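Local coordinates for protein ribulose-bisphosphate carboxylase (Alicyclobacillus acidocaldarius subsp. acidocaldarius, PDB 4NAS) that belongs to the ribulose-bisphosphate carboxylase large-chain family, with an N-terminal domain followed by a TIM-barrel domain that carries a carboxylated lysine at its calcium site, at residues Gly281-Ala284 with Asp285-Leu288; Asp317-Leu320 with Gln321-Ala325. One frame throughout, in Å; residues are numbered along the deposited sequence.

Interaction 1. Residues Gly281-Ala284 with Asp285-Leu288; sequences GIAA and DIVL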
loop_
_atom_site.group_PDB
_atom_site.type_symbol
_atom_site.label_atom_id
_atom_site.label_comp_id
_atom_site.label_asym_id
_atom_site.label_seq_id
_atom_site.Cartn_x
_atom_site.Cartn_y
_atom_site.Cartn_z
ATOM N N GLY B 281 -4.329 11.466 1.706
ATOM C CA GLY B 281 -4.598 10.039 1.572
ATOM C C GLY B 281 -5.893 9.636 0.887
ATOM O O GLY B 281 -6.395 10.329 0.008
ATOM N N ILE B 282 -6.441 8.501 1.313
ATOM C CA ILE B 282 -7.645 7.931 0.742
ATOM C C ILE B 282 -8.635 7.682 1.871
ATOM O O ILE B 282 -8.241 7.150 2.901
ATOM C CB ILE B 282 -7.325 6.566 0.100
ATOM C CG1 ILE B 282 -6.209 6.694 -0.932
ATOM C CG2 ILE B 282 -8.556 5.973 -0.548
ATOM C CD1 ILE B 282 -5.767 5.372 -1.478
ATOM N N ALA B 283 -9.909 8.040 1.678
ATOM C CA ALA B 283 -10.945 7.847 2.707
ATOM C C ALA B 283 -11.045 6.412 3.231
ATOM O O ALA B 283 -10.938 5.443 2.471
ATOM C CB ALA B 283 -12.302 8.303 2.193
ATOM N N ALA B 284 -11.298 6.278 4.525
ATOM C CA ALA B 284 -11.363 4.954 5.124
ATOM C C ALA B 284 -12.436 4.065 4.528
ATOM O O ALA B 284 -12.244 2.872 4.458
ATOM C CB ALA B 284 -11.510 5.031 6.628
ATOM N N ASP B 285 -13.555 4.623 4.065
ATOM C CA ASP B 285 -14.596 3.757 3.525
ATOM C C ASP B 285 -14.177 3.107 2.204
ATOM O O ASP B 285 -14.697 2.050 1.814
ATOM C CB ASP B 285 -15.923 4.500 3.371
ATOM C CG ASP B 285 -15.812 5.666 2.423
ATOM O OD1 ASP B 285 -15.072 6.616 2.760
ATOM O OD2 ASP B 285 -16.445 5.627 1.349
ATOM N N ILE B 286 -13.249 3.746 1.502
ATOM C CA ILE B 286 -12.765 3.198 0.251
ATOM C C ILE B 286 -11.775 2.093 0.608
ATOM O O ILE B 286 -11.882 0.970 0.128
ATOM C CB ILE B 286 -12.092 4.288 -0.628
ATOM C CG1 ILE B 286 -13.120 5.332 -1.080
ATOM C CG2 ILE B 286 -11.318 3.657 -1.843
ATOM C CD1 ILE B 286 -12.468 6.573 -1.748
ATOM N N VAL B 287 -10.844 2.419 1.493
ATOM C CA VAL B 287 -9.747 1.505 1.859
ATOM C C VAL B 287 -10.260 0.223 2.547
ATOM O O VAL B 287 -9.861 -0.898 2.206
ATOM C CB VAL B 287 -8.743 2.206 2.793
ATOM C CG1 VAL B 287 -7.647 1.234 3.246
ATOM C CG2 VAL B 287 -8.114 3.432 2.108
ATOM N N LEU B 288 -11.171 0.404 3.495
ATOM C CA LEU B 288 -11.683 -0.719 4.286
ATOM C C LEU B 288 -13.030 -1.226 3.822
ATOM O O LEU B 288 -13.531 -2.223 4.341
ATOM C CB LEU B 288 -11.776 -0.316 5.769
ATOM C CG LEU B 288 -10.431 0.079 6.363
ATOM C CD1 LEU B 288 -10.581 0.586 7.795
ATOM C CD2 LEU B 288 -9.470 -1.107 6.313
#

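Interaction 2. Residues Asp317-Leu320 with Gln321-Ala325; sequences DRLL and QHLRA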
loop_
_atom_site.group_PDB
_atom_site.type_symbol
_atom_site.label_atom_id
_atom_site.label_comp_id
_atom_site.label_asym_id
_atom_site.label_seq_id
_atom_site.Cartn_x
_atom_site.Cartn_y
_atom_site.Cartn_z
ATOM N N ASP B 317 -20.626 4.901 8.141
ATOM C CA ASP B 317 -21.844 4.614 7.379
ATOM C C ASP B 317 -21.543 4.259 5.927
ATOM O O ASP B 317 -22.116 3.310 5.387
ATOM C CB ASP B 317 -22.808 5.802 7.399
ATOM C CG ASP B 317 -23.391 6.070 8.767
ATOM O OD1 ASP B 317 -23.329 5.185 9.656
ATOM O OD2 ASP B 317 -23.929 7.177 8.940
ATOM N N ARG B 318 -20.662 5.022 5.285
ATOM C CA ARG B 318 -20.314 4.756 3.882
ATOM C C ARG B 318 -19.629 3.404 3.719
ATOM O O ARG B 318 -19.806 2.707 2.703
ATOM C CB ARG B 318 -19.378 5.838 3.352
ATOM C CG ARG B 318 -20.068 7.176 3.131
ATOM C CD ARG B 318 -19.065 8.236 2.597
ATOM N NE ARG B 318 -19.727 9.532 2.450
ATOM C CZ ARG B 318 -19.104 10.711 2.456
ATOM N NH1 ARG B 318 -17.787 10.786 2.598
ATOM N NH2 ARG B 318 -19.808 11.827 2.327
ATOM N N LEU B 319 -18.810 3.079 4.714
ATOM C CA LEU B 319 -18.123 1.795 4.786
ATOM C C LEU B 319 -19.136 0.672 4.772
ATOM O O LEU B 319 -19.047 -0.222 3.927
ATOM C CB LEU B 319 -17.186 1.724 6.008
ATOM C CG LEU B 319 -16.126 0.601 5.973
ATOM C CD1 LEU B 319 -14.961 0.896 6.888
ATOM C CD2 LEU B 319 -16.718 -0.774 6.300
ATOM N N LEU B 320 -20.096 0.707 5.707
ATOM C CA LEU B 320 -21.103 -0.346 5.789
ATOM C C LEU B 320 -21.892 -0.472 4.486
ATOM O O LEU B 320 -22.145 -1.580 3.992
ATOM C CB LEU B 320 -22.062 -0.120 6.967
ATOM C CG LEU B 320 -23.028 -1.300 7.197
ATOM C CD1 LEU B 320 -22.261 -2.561 7.578
ATOM C CD2 LEU B 320 -24.081 -0.984 8.261
ATOM N N GLN B 321 -22.289 0.664 3.931
ATOM C CA GLN B 321 -23.019 0.650 2.682
ATOM C C GLN B 321 -22.159 0.023 1.555
ATOM O O GLN B 321 -22.685 -0.642 0.662
ATOM C CB GLN B 321 -23.482 2.065 2.328
ATOM C CG GLN B 321 -24.474 2.121 1.180
ATOM C CD GLN B 321 -25.787 1.406 1.490
ATOM O OE1 GLN B 321 -26.110 1.134 2.653
ATOM N NE2 GLN B 321 -26.548 1.097 0.448
ATOM N N HIS B 322 -20.843 0.211 1.603
ATOM C CA HIS B 322 -19.989 -0.443 0.602
ATOM C C HIS B 322 -20.046 -1.962 0.747
ATOM O O HIS B 322 -20.116 -2.699 -0.237
ATOM C CB HIS B 322 -18.532 0.014 0.695
ATOM C CG HIS B 322 -18.272 1.364 0.112
ATOM N ND1 HIS B 322 -18.691 1.729 -1.150
ATOM C CD2 HIS B 322 -17.599 2.428 0.607
ATOM C CE1 HIS B 322 -18.317 2.973 -1.391
ATOM N NE2 HIS B 322 -17.641 3.414 -0.344
ATOM N N LEU B 323 -20.013 -2.426 1.986
ATOM C CA LEU B 323 -20.048 -3.850 2.263
ATOM C C LEU B 323 -21.389 -4.483 1.918
ATOM O O LEU B 323 -21.426 -5.663 1.590
ATOM C CB LEU B 323 -19.726 -4.117 3.748
ATOM C CG LEU B 323 -18.398 -3.604 4.305
ATOM C CD1 LEU B 323 -18.266 -3.983 5.779
ATOM C CD2 LEU B 323 -17.224 -4.193 3.524
ATOM N N ARG B 324 -22.479 -3.714 1.984
ATOM C CA ARG B 324 -23.827 -4.277 1.883
ATOM C C ARG B 324 -24.621 -3.932 0.630
ATOM O O ARG B 324 -25.584 -4.618 0.313
ATOM C CB ARG B 324 -24.661 -3.867 3.079
ATOM C CG ARG B 324 -24.131 -4.441 4.377
ATOM C CD ARG B 324 -25.125 -4.235 5.500
ATOM N NE ARG B 324 -24.755 -5.050 6.636
ATOM C CZ ARG B 324 -25.341 -4.972 7.821
ATOM N NH1 ARG B 324 -26.339 -4.114 8.012
ATOM N NH2 ARG B 324 -24.933 -5.763 8.802
ATOM N N ALA B 325 -24.219 -2.874 -0.066
ATOM C CA ALA B 325 -24.973 -2.380 -1.229
ATOM C C ALA B 325 -25.243 -3.453 -2.282
ATOM O O ALA B 325 -24.383 -4.274 -2.602
ATOM C CB ALA B 325 -24.273 -1.195 -1.866
#

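Interaction 1. Residues Gly281-Ala284 with Asp285-Leu288
Ala283 O accepts two backbone N-H groups from the first turn of helix 284-295, that of Val287 N at 3.2 Å in a nearly straight bond (168°). Ile286 N comes to the same oxygen at 3.0 Å in a more bent one (138°), while Leu288 N bonds to Ala284 O one step on. This is a strand-to-helix junction at a helix N-terminus in the TIM-barrel domain, with Ala283 as the N-cap residue. The two donors reach Ala283 O differently: Val287 N lies in the carbonyl plane, whereas Ile286 N sits well above it. Upstream, Gly281 and Ala283 form backbone hydrogen bonds with Leu110, which ties the short strand 281-282 to the edge of the mixed sheet of the N-terminal domain.

Apolar side chains meet where the strand gives way to the helix. With CG1 anti to the carbonyl carbon, Ile282 puts CG2 anti to its backbone N, and this methyl makes the contact, lying 3.8 Å from Ile286 CG2 and 3.7 Å from Val287 CG2. Both helix side chains cross that of Ile282 at roughly a right angle, so methyl groups meet rather than whole chains running alongside. Val287 CG2 also lies 3.5 Å from Ala283 O, beside the carbonyl that its own backbone N uses. Farther along, Leu288 lays its CB by Ala284 O, and its side chain also packs on Tyr275, Phe302 and Leu319.

The CG of Asp285 stands between backbone N and carbonyl carbon (chi1 61°), which folds the carboxylate back toward the N-cap residue. OD2 has its partner in His322 on helix 313-324, and OD1 comes to rest 3.3 Å from Ala283 CB.

Interaction 2. Residues Asp317-Leu320 with Gln321-Ala325
Four successive backbone bonds, each from the N-H of residue i+4 to the C=O of residue i, join Asp317-Leu320 to Gln321-Arg324: Gln321 N to Asp317 O is nearly straight (167°), and the last, Arg324 N to Leu320 O, is weak. The segments form the final turns of helix 313-324, the helical limb of a beta-alpha-beta unit between strands 299-303 and 333-337 of the TIM-barrel domain; Ala325 leaves helical geometry.

On the buried side, Leu319 CD2 meets Leu323 CD1 at 3.6 Å, one branch against another as the two side chains cross at a slant. Both leucines also pack on Phe302 of strand 299-303. Leu320 and Arg324 make a different kind of pair. With CG opposite the backbone N (chi1 -173°), Leu320 reaches along the helix and sets CD1 over one face of the Arg324 guanidinium, toward its rim and 3.6 Å from NE. The arginine chain is extended from CG to NE, so its methylenes run past the leucine and NH2 reaches Phe352 O, a hydrogen bond that probably helps fix the group's rotation.

His322 folds its ring back along the preceding turn; its NE2 goes to Asp285 of helix 284-295. The carbonyl that accepts its backbone N-H also approaches its ring obliquely, with Arg318 O 3.1 Å from His322 CD2.

Interaction 1 opens helix 284-295 and is wholly buried; interaction 2 closes helix 313-324, with Leu319 and Leu323 buried, Leu320 and Arg324 partly exposed, and Asp317, Arg318 and Gln321 at the surface. Their chemistry follows: aliphatic packing and an N-cap carbonyl at 281-288, against a leucine pair plus a leucine over an arginine guanidinium at 317-325. The two helices meet directly. Asp285 OD2 probably hydrogen-bonds to His322 NE2 at 3.0 Å, and the same oxygen packs on Arg318 CB. A further contact is Leu288 CB with Leu319 CD1 at 3.6 Å, bringing both helices' leucines together near Phe302 of strand 299-303.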